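Long-range contacts in pseudoalteromonas arctica PAMC 21717 (Pseudoalteromonas arctica, PDB 5YL7), which acts as a cold-active, calcium-binding serine protease of the subtilase family, probably hydrolysing peptide bonds in protein substrates: residues D10-Y14 / V118-A122; A48-N53 / A110-E116; G20-A26 / I328-A332; V218-V224 / I240-G246; L293-K298 / A334-S339. All blocks are in the same frame, centred on the assembly; numbering follows the deposited sequence.

Contact 1: D10-Y14 / V118-A122; sequences DQWHY and VAGVA. With CA (calcium ion), chain C.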
# COMPACT_ATOMS: atom_id res chain seq x y z
N ASP A 10 -9.67 -14.17 10.14
CA ASP A 10 -8.23 -14.25 10.17
C ASP A 10 -7.56 -12.84 9.98
O ASP A 10 -6.39 -12.70 10.32
CB ASP A 10 -7.69 -15.23 9.08
CG ASP A 10 -8.01 -16.71 9.33
OD1 ASP A 10 -8.09 -17.03 10.52
OD2 ASP A 10 -8.22 -17.42 8.35
N GLN A 11 -8.33 -11.90 9.47
CA GLN A 11 -7.80 -10.55 9.22
C GLN A 11 -8.00 -9.70 10.47
O GLN A 11 -8.68 -8.73 10.54
CB GLN A 11 -8.51 -9.94 8.00
CG GLN A 11 -8.16 -10.70 6.73
CD GLN A 11 -8.74 -10.10 5.50
OE1 GLN A 11 -9.96 -10.07 5.28
NE2 GLN A 11 -7.85 -9.53 4.64
N TRP A 12 -7.22 -10.12 11.51
CA TRP A 12 -7.26 -9.46 12.83
C TRP A 12 -7.05 -7.95 12.74
O TRP A 12 -7.54 -7.15 13.53
CB TRP A 12 -6.21 -10.07 13.78
CG TRP A 12 -4.81 -10.05 13.25
CD1 TRP A 12 -4.15 -10.99 12.58
CD2 TRP A 12 -3.90 -8.92 13.34
NE1 TRP A 12 -2.92 -10.55 12.19
CE2 TRP A 12 -2.75 -9.27 12.64
CE3 TRP A 12 -3.95 -7.65 13.93
CZ2 TRP A 12 -1.65 -8.38 12.49
CZ3 TRP A 12 -2.86 -6.79 13.77
CH2 TRP A 12 -1.74 -7.17 13.08
N HIS A 13 -6.21 -7.61 11.74
CA HIS A 13 -5.78 -6.27 11.49
C HIS A 13 -6.91 -5.31 11.08
O HIS A 13 -6.76 -4.11 11.09
CB HIS A 13 -4.62 -6.27 10.52
CG HIS A 13 -4.77 -7.22 9.40
ND1 HIS A 13 -5.33 -6.84 8.18
CD2 HIS A 13 -4.50 -8.58 9.30
CE1 HIS A 13 -5.40 -7.97 7.44
NE2 HIS A 13 -4.90 -9.03 8.05
N TYR A 14 -8.08 -5.83 10.72
CA TYR A 14 -9.24 -5.04 10.43
C TYR A 14 -10.15 -4.75 11.60
O TYR A 14 -10.89 -3.78 11.54
CB TYR A 14 -10.09 -5.70 9.34
CG TYR A 14 -9.45 -5.83 7.94
CD1 TYR A 14 -8.30 -5.11 7.59
CD2 TYR A 14 -10.03 -6.67 7.02
CE1 TYR A 14 -7.80 -5.24 6.31
CE2 TYR A 14 -9.53 -6.78 5.76
CZ TYR A 14 -8.42 -6.05 5.39
OH TYR A 14 -7.88 -6.16 4.09
N VAL A 118 -10.88 -13.07 1.28
CA VAL A 118 -10.66 -11.96 2.18
C VAL A 118 -11.51 -10.74 1.96
O VAL A 118 -12.27 -10.71 0.92
CB VAL A 118 -9.12 -11.57 2.17
CG1 VAL A 118 -8.25 -12.70 2.67
CG2 VAL A 118 -8.72 -11.17 0.78
N ALA A 119 -11.37 -9.73 2.82
CA ALA A 119 -11.92 -8.44 2.61
C ALA A 119 -10.84 -7.40 2.37
O ALA A 119 -9.65 -7.67 2.63
CB ALA A 119 -12.80 -8.06 3.80
N GLY A 120 -11.26 -6.27 1.83
CA GLY A 120 -10.38 -5.13 1.60
C GLY A 120 -10.81 -3.99 2.45
O GLY A 120 -11.96 -3.84 2.88
N VAL A 121 -9.89 -3.03 2.75
CA VAL A 121 -10.21 -1.89 3.60
C VAL A 121 -11.18 -0.97 2.94
O VAL A 121 -12.13 -0.49 3.59
CB VAL A 121 -8.89 -1.16 3.95
CG1 VAL A 121 -9.17 0.13 4.69
CG2 VAL A 121 -7.99 -2.07 4.79
N ALA A 122 -10.93 -0.61 1.69
CA ALA A 122 -11.79 0.27 0.90
C ALA A 122 -12.37 -0.55 -0.23
O ALA A 122 -12.09 -0.33 -1.40
CB ALA A 122 -11.07 1.49 0.41
CA CA C . -13.55 -11.67 -0.81
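Gln11 and Tyr14 face the irregular run 118-122 across a backbone gap bridged by side chains, the CA atoms of Gln11 and Val118 lying 7.7 Å apart. Gln11 sits at the centre of an inverse gamma turn. Its chain stays extended beyond CG, which lets the amide meet both polar groups of Ala119. Ala119 N donates to Gln11 OE1 at 2.9 Å, almost straight at 175°, while Gln11 NE2 gives a longer bond of 3.3 Å to Ala119 O. This two-point grip fixes the rotation of the amide, which also rests against Val118, NE2 being 3.4 Å from CB. Tyr14 OH adds a second donor to Ala119 O at 2.7 Å, coming from the same face of that carbonyl as NE2; the oxygen lies at the edge of the tyrosine ring, near its plane. Val121 CG2 comes in at a slant to the ring, 3.5 Å from Tyr14 CE1. One residue before the carbonyl that takes both hydrogen bonds, Val118 O binds a calcium ion, so Gln11 holds backbone adjoining a metal ligand. Around this buried contact, Val118 touches strand 258-263, where Leu259 O takes another bond from Gln11 NE2, and Val121 packs on His286 of helix 280-297.

Contact 2: A48-N53 / A110-E116; sequences ADLNAN and AVTNNGE. With CA (calcium ion), chain C.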
# COMPACT_ATOMS: atom_id res chain seq x y z
N ALA A 48 -8.91 -13.94 -8.41
CA ALA A 48 -10.37 -14.00 -8.37
C ALA A 48 -11.05 -13.15 -7.35
O ALA A 48 -12.18 -12.69 -7.48
CB ALA A 48 -10.86 -15.45 -8.17
N ASP A 49 -10.30 -12.90 -6.20
CA ASP A 49 -10.84 -12.07 -5.12
C ASP A 49 -10.39 -10.61 -5.14
O ASP A 49 -10.48 -9.90 -4.19
CB ASP A 49 -10.55 -12.67 -3.73
CG ASP A 49 -11.57 -12.40 -2.69
OD1 ASP A 49 -12.77 -12.27 -3.04
OD2 ASP A 49 -11.20 -12.29 -1.47
N LEU A 50 -9.86 -10.22 -6.32
CA LEU A 50 -9.33 -8.83 -6.51
C LEU A 50 -9.77 -8.23 -7.83
O LEU A 50 -9.99 -7.01 -7.91
CB LEU A 50 -7.77 -8.93 -6.45
CG LEU A 50 -7.04 -7.60 -6.59
CD1 LEU A 50 -7.46 -6.61 -5.48
CD2 LEU A 50 -5.56 -7.86 -6.62
N ASN A 51 -9.75 -9.01 -8.92
CA ASN A 51 -9.76 -8.41 -10.27
C ASN A 51 -10.96 -7.55 -10.55
O ASN A 51 -10.80 -6.59 -11.30
CB ASN A 51 -9.59 -9.51 -11.33
CG ASN A 51 -9.16 -8.97 -12.58
OD1 ASN A 51 -9.94 -9.11 -13.63
ND2 ASN A 51 -8.06 -8.36 -12.64
N ALA A 52 -12.10 -7.82 -10.00
CA ALA A 52 -13.22 -6.94 -10.28
C ALA A 52 -13.03 -5.50 -9.86
O ALA A 52 -13.71 -4.58 -10.28
CB ALA A 52 -14.50 -7.43 -9.66
N ASN A 53 -12.08 -5.29 -8.86
CA ASN A 53 -11.77 -3.96 -8.39
C ASN A 53 -10.54 -3.39 -9.00
O ASN A 53 -10.06 -2.30 -8.54
CB ASN A 53 -11.67 -3.95 -6.85
CG ASN A 53 -12.99 -4.05 -6.17
OD1 ASN A 53 -14.04 -3.93 -6.85
ND2 ASN A 53 -12.99 -4.29 -4.86
N ALA A 110 -9.53 -5.70 -1.93
CA ALA A 110 -10.04 -7.03 -2.24
C ALA A 110 -11.57 -6.94 -2.30
O ALA A 110 -12.24 -6.23 -1.58
CB ALA A 110 -9.65 -8.07 -1.23
N VAL A 111 -12.09 -7.81 -3.19
CA VAL A 111 -13.54 -7.91 -3.37
C VAL A 111 -14.16 -8.49 -2.13
O VAL A 111 -13.71 -9.53 -1.65
CB VAL A 111 -13.85 -8.73 -4.60
CG1 VAL A 111 -15.42 -8.86 -4.71
CG2 VAL A 111 -13.28 -8.19 -5.90
N THR A 112 -15.11 -7.81 -1.56
CA THR A 112 -15.64 -8.07 -0.25
C THR A 112 -17.16 -8.41 -0.37
O THR A 112 -17.84 -7.94 -1.25
CB THR A 112 -15.35 -6.87 0.64
OG1 THR A 112 -13.90 -6.74 0.69
CG2 THR A 112 -15.82 -6.99 2.04
N ASN A 113 -17.58 -9.21 0.62
CA ASN A 113 -19.01 -9.68 0.65
C ASN A 113 -19.30 -10.51 -0.48
O ASN A 113 -20.50 -10.61 -0.88
CB ASN A 113 -19.97 -8.51 0.75
CG ASN A 113 -20.13 -8.12 2.11
OD1 ASN A 113 -20.31 -9.00 2.99
ND2 ASN A 113 -20.20 -6.81 2.31
N ASN A 114 -18.34 -11.22 -1.06
CA ASN A 114 -18.54 -12.17 -2.15
C ASN A 114 -18.44 -13.63 -1.70
O ASN A 114 -18.30 -14.52 -2.51
CB ASN A 114 -17.63 -11.88 -3.36
CG ASN A 114 -16.14 -12.09 -3.04
OD1 ASN A 114 -15.74 -12.07 -1.86
ND2 ASN A 114 -15.35 -12.34 -4.05
N GLY A 115 -18.42 -13.86 -0.38
CA GLY A 115 -18.39 -15.19 0.11
C GLY A 115 -17.20 -15.99 -0.12
O GLY A 115 -17.14 -17.24 -0.01
N GLU A 116 -16.07 -15.29 -0.48
CA GLU A 116 -14.86 -15.91 -0.95
C GLU A 116 -13.64 -15.18 -0.32
O GLU A 116 -13.69 -13.95 -0.29
CB GLU A 116 -14.72 -15.79 -2.48
CG GLU A 116 -13.55 -16.46 -3.08
CD GLU A 116 -13.58 -16.41 -4.63
OE1 GLU A 116 -12.55 -16.88 -5.20
OE2 GLU A 116 -14.59 -15.88 -5.21
CA CA C . -13.55 -11.67 -0.81
O HOH W 1 -14.48 -14.31 -7.61
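Asp49 sets its carboxylate beside the amide of Asn114 with the two planes only 3° apart, both flat groups turned toward one calcium ion. Asn114 ND2 donates to Asp49 OD1 at 2.8 Å, within its own amide plane, and Asn114 OD1 binds the metal at 2.5 Å. The Asn114 CG lies between backbone N and carbonyl carbon (chi1 66°), a folded setting that brings the amide inward. Asp49 is bidentate, with OD1 2.4 Å and OD2 2.5 Å from the calcium, so OD1 serves metal and amide at once. Val111 O and Glu116 O supply backbone ligands. The Asp49 main chain is tied down as well, Val111 N donating to Asp49 O at 2.8 Å from above the carbonyl plane. Val111 CG2 then packs on Ala52 CB, 4.0 Å away, and the Asn53 amide lies beside Val111, its ND2 hydrogen-bonded to Ala109 O. The extended Glu116 side chain reaches back toward Ala48, where a water donates to both Ala48 O and Glu116 OE2. The calcium probably offsets the like charges of Asp49 and Glu116. With Asp5 and Val118 completing the shell, the loop after helix 100-109 wraps the ion in the manner of the high-affinity calcium site of the subtilisins.

Contact 3: G20-A26 / I328-A332; sequences GLNLPTA and IVDAA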
# COMPACT_ATOMS: atom_id res chain seq x y z
N GLY A 20 -6.06 -3.70 15.54
CA GLY A 20 -6.83 -3.53 14.34
C GLY A 20 -7.21 -2.12 14.02
O GLY A 20 -7.04 -1.17 14.77
N LEU A 21 -7.74 -1.96 12.78
CA LEU A 21 -8.04 -0.68 12.18
C LEU A 21 -9.41 -0.10 12.50
O LEU A 21 -9.77 0.97 12.00
CB LEU A 21 -7.85 -0.77 10.66
CG LEU A 21 -7.35 0.46 9.94
CD1 LEU A 21 -5.91 0.79 10.24
CD2 LEU A 21 -7.61 0.31 8.45
N ASN A 22 -10.24 -0.84 13.25
CA ASN A 22 -11.58 -0.40 13.65
C ASN A 22 -12.45 -0.15 12.43
O ASN A 22 -13.15 0.86 12.38
CB ASN A 22 -11.51 0.83 14.58
CG ASN A 22 -12.74 1.00 15.43
OD1 ASN A 22 -13.44 0.01 15.73
ND2 ASN A 22 -13.02 2.24 15.79
N LEU A 23 -12.42 -1.11 11.51
CA LEU A 23 -13.16 -1.01 10.23
C LEU A 23 -14.67 -1.29 10.31
O LEU A 23 -15.41 -0.59 9.61
CB LEU A 23 -12.50 -1.84 9.20
CG LEU A 23 -11.30 -1.14 8.56
CD1 LEU A 23 -10.38 -2.16 7.89
CD2 LEU A 23 -11.75 -0.05 7.57
N PRO A 24 -15.15 -2.29 11.08
CA PRO A 24 -16.59 -2.57 10.93
C PRO A 24 -17.48 -1.39 11.15
O PRO A 24 -18.46 -1.20 10.31
CB PRO A 24 -16.77 -3.68 12.00
CG PRO A 24 -15.48 -4.46 11.95
CD PRO A 24 -14.44 -3.33 11.83
N THR A 25 -17.26 -0.55 12.11
CA THR A 25 -18.04 0.60 12.30
C THR A 25 -17.90 1.63 11.20
O THR A 25 -18.81 2.32 10.73
CB THR A 25 -17.75 1.28 13.71
OG1 THR A 25 -18.23 0.31 14.64
CG2 THR A 25 -18.49 2.64 13.81
N ALA A 26 -16.62 1.77 10.67
CA ALA A 26 -16.43 2.66 9.55
C ALA A 26 -17.26 2.29 8.33
O ALA A 26 -17.81 3.18 7.66
CB ALA A 26 -14.93 2.70 9.19
N ILE A 328 -2.54 4.85 16.35
CA ILE A 328 -2.95 3.87 15.32
C ILE A 328 -4.16 4.44 14.61
O ILE A 328 -5.13 4.89 15.22
CB ILE A 328 -3.28 2.52 15.95
CG1 ILE A 328 -2.05 1.94 16.65
CG2 ILE A 328 -3.87 1.52 14.92
CD1 ILE A 328 -2.33 0.79 17.58
N VAL A 329 -4.15 4.42 13.28
CA VAL A 329 -5.31 4.88 12.49
C VAL A 329 -6.59 4.15 12.93
O VAL A 329 -6.56 2.94 13.09
CB VAL A 329 -5.01 4.70 10.97
CG1 VAL A 329 -6.28 4.87 10.13
CG2 VAL A 329 -3.93 5.65 10.57
N ASP A 330 -7.60 4.99 13.11
CA ASP A 330 -8.91 4.49 13.54
C ASP A 330 -9.88 4.83 12.46
O ASP A 330 -10.25 5.95 12.27
CB ASP A 330 -9.26 5.15 14.90
CG ASP A 330 -10.61 4.82 15.40
OD1 ASP A 330 -11.48 4.34 14.65
OD2 ASP A 330 -10.87 5.08 16.64
N ALA A 331 -10.22 3.78 11.69
CA ALA A 331 -11.04 4.05 10.48
C ALA A 331 -12.36 4.70 10.85
O ALA A 331 -12.84 5.57 10.14
CB ALA A 331 -11.30 2.78 9.75
N ALA A 332 -13.00 4.18 11.88
CA ALA A 332 -14.34 4.74 12.28
C ALA A 332 -14.28 6.19 12.65
O ALA A 332 -15.09 7.03 12.18
CB ALA A 332 -14.94 3.93 13.38
O HOH W 2 -7.81 1.44 15.02
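The side chains of Asn22 and Asp330 lie side by side, pointing the same way, with amide and carboxylate planes 61° apart. Asp330 OD1 lies in the amide plane of Asn22, whereas Asn22 ND2 approaches it from above the carboxylate, 39° out of that plane, at 2.8 Å. The Ala332 methyl lies over one face of this amide, CB 3.5 Å from ND2. Asp330 holds its CG anti to the backbone N (chi1 175°), which carries OD1 forward over the start of helix 331-338, where it caps Ala333 N; Asn22 thus steadies an N-cap residue. The segment 20-26 also meets the helix start with its backbone. Ala331 N donates to Leu21 O at 2.9 Å, and Ala332 N makes a weak bond to Asn22 O. Further back, a water donates to both Gly20 O and Val329 O.

Small side chains allow the close approach that follows. Ala26 CB is 3.7 Å from Ala331 CB and 3.6 Å from Ala332 N, and Leu23 CD2 reaches the same Ala331 methyl at 3.6 Å, roughly at right angles to Ala26. Leu21 runs alongside Val329, its CD1 meeting the Val329 carbonyl oxygen, and continues onto Val290 of helix 280-297. Helix starts leave N-H groups without partners in their own turn; here a side-chain N-cap and carbonyls of a distant segment share that task, joining the N-terminal part of this subtilase to the beginning of its C-terminal helix.

Contact 4: V218-V224 / I240-G246; sequences VVNVASV and IDVAAPG. With CA (calcium ion), chain F.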
# COMPACT_ATOMS: atom_id res chain seq x y z
N VAL A 218 3.82 13.92 2.55
CA VAL A 218 3.37 12.52 2.47
C VAL A 218 2.87 12.09 3.79
O VAL A 218 3.21 12.64 4.83
CB VAL A 218 4.50 11.59 1.97
CG1 VAL A 218 5.10 12.08 0.65
CG2 VAL A 218 5.60 11.39 2.96
N VAL A 219 2.08 11.02 3.77
CA VAL A 219 1.63 10.35 5.01
C VAL A 219 2.55 9.13 5.19
O VAL A 219 2.41 8.13 4.47
CB VAL A 219 0.18 9.91 4.93
CG1 VAL A 219 -0.28 9.30 6.21
CG2 VAL A 219 -0.74 11.08 4.50
N ASN A 220 3.49 9.23 6.12
CA ASN A 220 4.49 8.19 6.35
C ASN A 220 4.04 7.32 7.49
O ASN A 220 3.63 7.82 8.57
CB ASN A 220 5.87 8.80 6.65
CG ASN A 220 6.97 7.80 6.50
OD1 ASN A 220 6.89 6.85 5.77
ND2 ASN A 220 8.11 8.07 7.21
N VAL A 221 4.04 6.01 7.24
CA VAL A 221 3.30 5.04 8.09
C VAL A 221 4.27 4.03 8.71
O VAL A 221 4.98 3.30 8.01
CB VAL A 221 2.28 4.31 7.24
CG1 VAL A 221 1.48 3.31 8.09
CG2 VAL A 221 1.33 5.29 6.57
N ALA A 222 4.21 4.00 10.06
CA ALA A 222 4.91 2.95 10.86
C ALA A 222 3.97 1.77 11.02
O ALA A 222 2.75 1.84 10.89
CB ALA A 222 5.32 3.51 12.20
N SER A 223 4.55 0.61 11.38
CA SER A 223 3.82 -0.61 11.53
C SER A 223 3.66 -1.07 12.96
O SER A 223 4.71 -1.06 13.69
CB SER A 223 4.52 -1.72 10.79
OG SER A 223 3.89 -2.98 11.05
N VAL A 224 2.48 -1.43 13.40
CA VAL A 224 2.23 -2.16 14.63
C VAL A 224 1.97 -3.59 14.34
O VAL A 224 1.46 -4.02 13.30
CB VAL A 224 1.15 -1.57 15.52
CG1 VAL A 224 1.53 -0.16 15.98
CG2 VAL A 224 -0.20 -1.57 14.85
N ILE A 240 7.28 10.10 11.14
CA ILE A 240 6.12 9.15 11.08
C ILE A 240 4.91 9.99 11.40
O ILE A 240 4.87 10.75 12.41
CB ILE A 240 6.26 8.05 12.12
CG1 ILE A 240 7.55 7.18 11.86
CG2 ILE A 240 5.02 7.16 12.07
CD1 ILE A 240 7.65 6.46 10.62
N ASP A 241 3.87 9.85 10.56
CA ASP A 241 2.63 10.54 10.82
C ASP A 241 1.68 9.75 11.64
O ASP A 241 1.01 10.25 12.59
CB ASP A 241 1.98 10.89 9.47
CG ASP A 241 2.82 11.87 8.71
OD1 ASP A 241 3.08 13.01 9.27
OD2 ASP A 241 3.26 11.64 7.56
N VAL A 242 1.50 8.46 11.31
CA VAL A 242 0.56 7.51 11.95
C VAL A 242 1.14 6.12 11.89
O VAL A 242 2.09 5.87 11.14
CB VAL A 242 -0.82 7.51 11.25
CG1 VAL A 242 -1.48 8.90 11.27
CG2 VAL A 242 -0.71 7.01 9.81
N ALA A 243 0.54 5.21 12.66
CA ALA A 243 0.82 3.82 12.56
C ALA A 243 -0.38 3.04 12.12
O ALA A 243 -1.52 3.46 12.35
CB ALA A 243 1.33 3.29 13.88
N ALA A 244 -0.14 1.84 11.62
CA ALA A 244 -1.24 0.91 11.24
C ALA A 244 -0.69 -0.50 11.36
O ALA A 244 0.54 -0.68 11.32
CB ALA A 244 -1.78 1.24 9.86
N PRO A 245 -1.56 -1.51 11.40
CA PRO A 245 -1.05 -2.87 11.46
C PRO A 245 -0.33 -3.28 10.23
O PRO A 245 -0.88 -3.31 9.12
CB PRO A 245 -2.36 -3.69 11.69
CG PRO A 245 -3.41 -2.84 11.18
CD PRO A 245 -3.03 -1.46 11.52
N GLY A 246 0.93 -3.71 10.38
CA GLY A 246 1.70 -4.39 9.39
C GLY A 246 2.16 -5.79 9.70
O GLY A 246 2.77 -6.44 8.90
CA CA F . 3.76 13.85 6.73
O HOH W 3 5.67 14.39 5.15
O HOH W 4 5.24 13.99 9.17
O HOH W 5 4.17 15.78 8.06
O HOH W 6 5.91 13.04 7.57
O HOH W 7 3.12 15.71 5.14
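Val221 and Val242 cross obliquely on one face of the sheet, CG2 to CG2 at 4.2 Å, and Val221 CG1 also meets Ala244 CB. This face is covered by helix 280-297 through Ala283 and Val287. On the other face Ala222 CB touches Ile240 CG2 at 3.7 Å, and Val224 CG1 packs on the Ala243 methyl; Pro245 follows there and touches Trp12. The two strands run parallel in sense, their axes crossing at -41°, and 242-245 forms one edge strand of the parallel sheet at the heart of the subtilase fold. The bonds alternate regularly: Asp241 N to Asn220 O, Ala222 N to Val242 O at 3.0 Å, Ala244 N to Ala222 O, Val224 N to Ala244 O, Gly246 N to Val224 O. Ser223 turns its OG, anti to the backbone N (chi1 174°), close over Gly246, 3.1 Å from CA, while bonding Tyr233 OH. At the Asn220 end of the ladder, Asp241 OD2 takes the Asn220 N-H at 2.8 Å on its anti lone pair and binds a calcium ion at 2.4 Å; OD1 is a more distant ligand at 2.8 Å. Val218 O lies 2.3 Å from the metal, and Glu307 and five waters fill its remaining positions.

Contact 5: L293-K298 / A334-S339; sequences LIKQAK and AVAAAS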
# COMPACT_ATOMS: atom_id res chain seq x y z
N LEU A 293 -11.71 5.89 2.28
CA LEU A 293 -12.96 6.03 3.04
C LEU A 293 -13.21 7.49 3.28
O LEU A 293 -14.37 7.98 3.11
CB LEU A 293 -12.95 5.25 4.32
CG LEU A 293 -12.63 3.78 4.23
CD1 LEU A 293 -12.77 3.12 5.61
CD2 LEU A 293 -13.49 3.07 3.19
N ILE A 294 -12.24 8.23 3.73
CA ILE A 294 -12.33 9.66 3.95
C ILE A 294 -12.74 10.33 2.72
O ILE A 294 -13.65 11.26 2.78
CB ILE A 294 -10.97 10.23 4.49
CG1 ILE A 294 -10.70 9.76 5.88
CG2 ILE A 294 -10.95 11.73 4.37
CD1 ILE A 294 -9.22 9.89 6.29
N LYS A 295 -12.19 10.06 1.56
CA LYS A 295 -12.52 10.74 0.30
C LYS A 295 -13.94 10.42 -0.12
O LYS A 295 -14.55 11.33 -0.72
CB LYS A 295 -11.48 10.36 -0.76
CG LYS A 295 -11.57 11.16 -2.02
CD LYS A 295 -11.17 12.60 -1.80
CE LYS A 295 -11.02 13.34 -3.11
NZ LYS A 295 -10.67 14.70 -3.01
N GLN A 296 -14.47 9.27 0.13
CA GLN A 296 -15.91 9.03 -0.15
C GLN A 296 -16.75 9.96 0.71
O GLN A 296 -17.69 10.60 0.22
CB GLN A 296 -16.29 7.63 0.10
CG GLN A 296 -17.81 7.35 -0.19
CD GLN A 296 -18.27 6.06 0.33
OE1 GLN A 296 -17.56 5.13 0.65
NE2 GLN A 296 -19.58 5.85 0.29
N ALA A 297 -16.45 10.07 1.98
CA ALA A 297 -17.25 10.89 2.92
C ALA A 297 -17.07 12.34 2.64
O ALA A 297 -18.02 13.13 2.87
CB ALA A 297 -16.86 10.55 4.33
N LYS A 298 -15.94 12.83 2.19
CA LYS A 298 -15.58 14.22 1.95
C LYS A 298 -14.95 14.31 0.56
O LYS A 298 -13.73 14.39 0.40
CB LYS A 298 -14.63 14.66 3.06
CG LYS A 298 -14.39 16.18 3.04
CD LYS A 298 -13.49 16.56 4.20
CE LYS A 298 -12.94 17.97 4.20
NZ LYS A 298 -14.07 18.96 4.10
N ALA A 334 -11.89 8.38 11.77
CA ALA A 334 -11.56 9.12 10.62
C ALA A 334 -12.77 9.41 9.71
O ALA A 334 -12.92 10.51 9.26
CB ALA A 334 -10.44 8.38 9.81
N VAL A 335 -13.58 8.35 9.48
CA VAL A 335 -14.80 8.58 8.67
C VAL A 335 -15.74 9.54 9.37
O VAL A 335 -16.29 10.42 8.68
CB VAL A 335 -15.39 7.24 8.34
CG1 VAL A 335 -16.85 7.32 7.88
CG2 VAL A 335 -14.53 6.45 7.37
N ALA A 336 -15.89 9.42 10.68
CA ALA A 336 -16.71 10.38 11.41
C ALA A 336 -16.22 11.78 11.24
O ALA A 336 -17.00 12.76 11.04
CB ALA A 336 -16.75 10.02 12.88
N ALA A 337 -14.92 11.99 11.30
CA ALA A 337 -14.34 13.30 11.13
C ALA A 337 -14.43 13.85 9.75
O ALA A 337 -14.42 15.09 9.57
CB ALA A 337 -12.85 13.30 11.60
N ALA A 338 -14.57 12.99 8.75
CA ALA A 338 -14.70 13.44 7.39
C ALA A 338 -16.19 13.63 7.03
O ALA A 338 -16.46 14.05 5.91
CB ALA A 338 -14.17 12.33 6.51
N SER A 339 -17.13 13.24 7.88
CA SER A 339 -18.58 13.30 7.59
C SER A 339 -19.17 14.63 8.12
O SER A 339 -20.41 14.77 7.84
CB SER A 339 -19.25 12.04 8.16
OG SER A 339 -18.77 10.83 7.59
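Ala338 pushes its methyl into a shallow hollow on the neighbouring helix, bounded by Ile294 and Ala297. Its CB is 3.9 Å from Ile294 CG2 and equally 3.9 Å from Ala297 CB, and Lys298 CB forms a further wall, 3.4 Å from Ala338 O. The Lys298 chain then leads away from the contact, leaving its first carbons to do the packing. Ile294 is in turn a bump between Ala334 and Ala338, one turn apart: CD1 rests on Ala334 CB at 4.0 Å, CG2 on the Ala338 methyl. Alongside, Val335 CG2 lies against Leu293 CB at 3.6 Å. With alanine at three of the meeting positions, the axes of the short segments 293-297 and 334-338 approach to 8.5 Å and cross at -24°, running in similar directions. The first of these helices, 280-297, is the long one that in subtilases typically starts at the nucleophilic serine and runs through the core; 331-338 is the last helix of the modelled chain and packs beside the C-terminal end of helix 280-297. Helix 303-312 adds Ile309 and Leu310 against Ile294. Near the terminus, Ala297 CB faces Ser339 OG at 3.8 Å. That hydroxyl, set beside its own backbone N (chi1 -61°), is turned back along its helix, where it donates to Val335 O at 2.7 Å.

How the contacts relate
Contact 4, about 11 Å from the chain's centre, is entirely buried; it pairs backbones and holds a calcium ion at one end. Contacts 1, 3 and 5 are also largely buried, whereas contact 2, on the opposite side of the centre from contact 4, is partly exposed and centred on a calcium ion. Contact 1 shares that ion through a single carbonyl. Contacts 3 and 5 touch and both use helix 331-338, the first bonding to its polar start, the second packing apolar side chains against its later turns. Contact 3 also touches contact 1 through Leu21 and Leu23, and contact 4 through Leu21 and Val329. Only contact 5 has no hydrogen bond across its two segments.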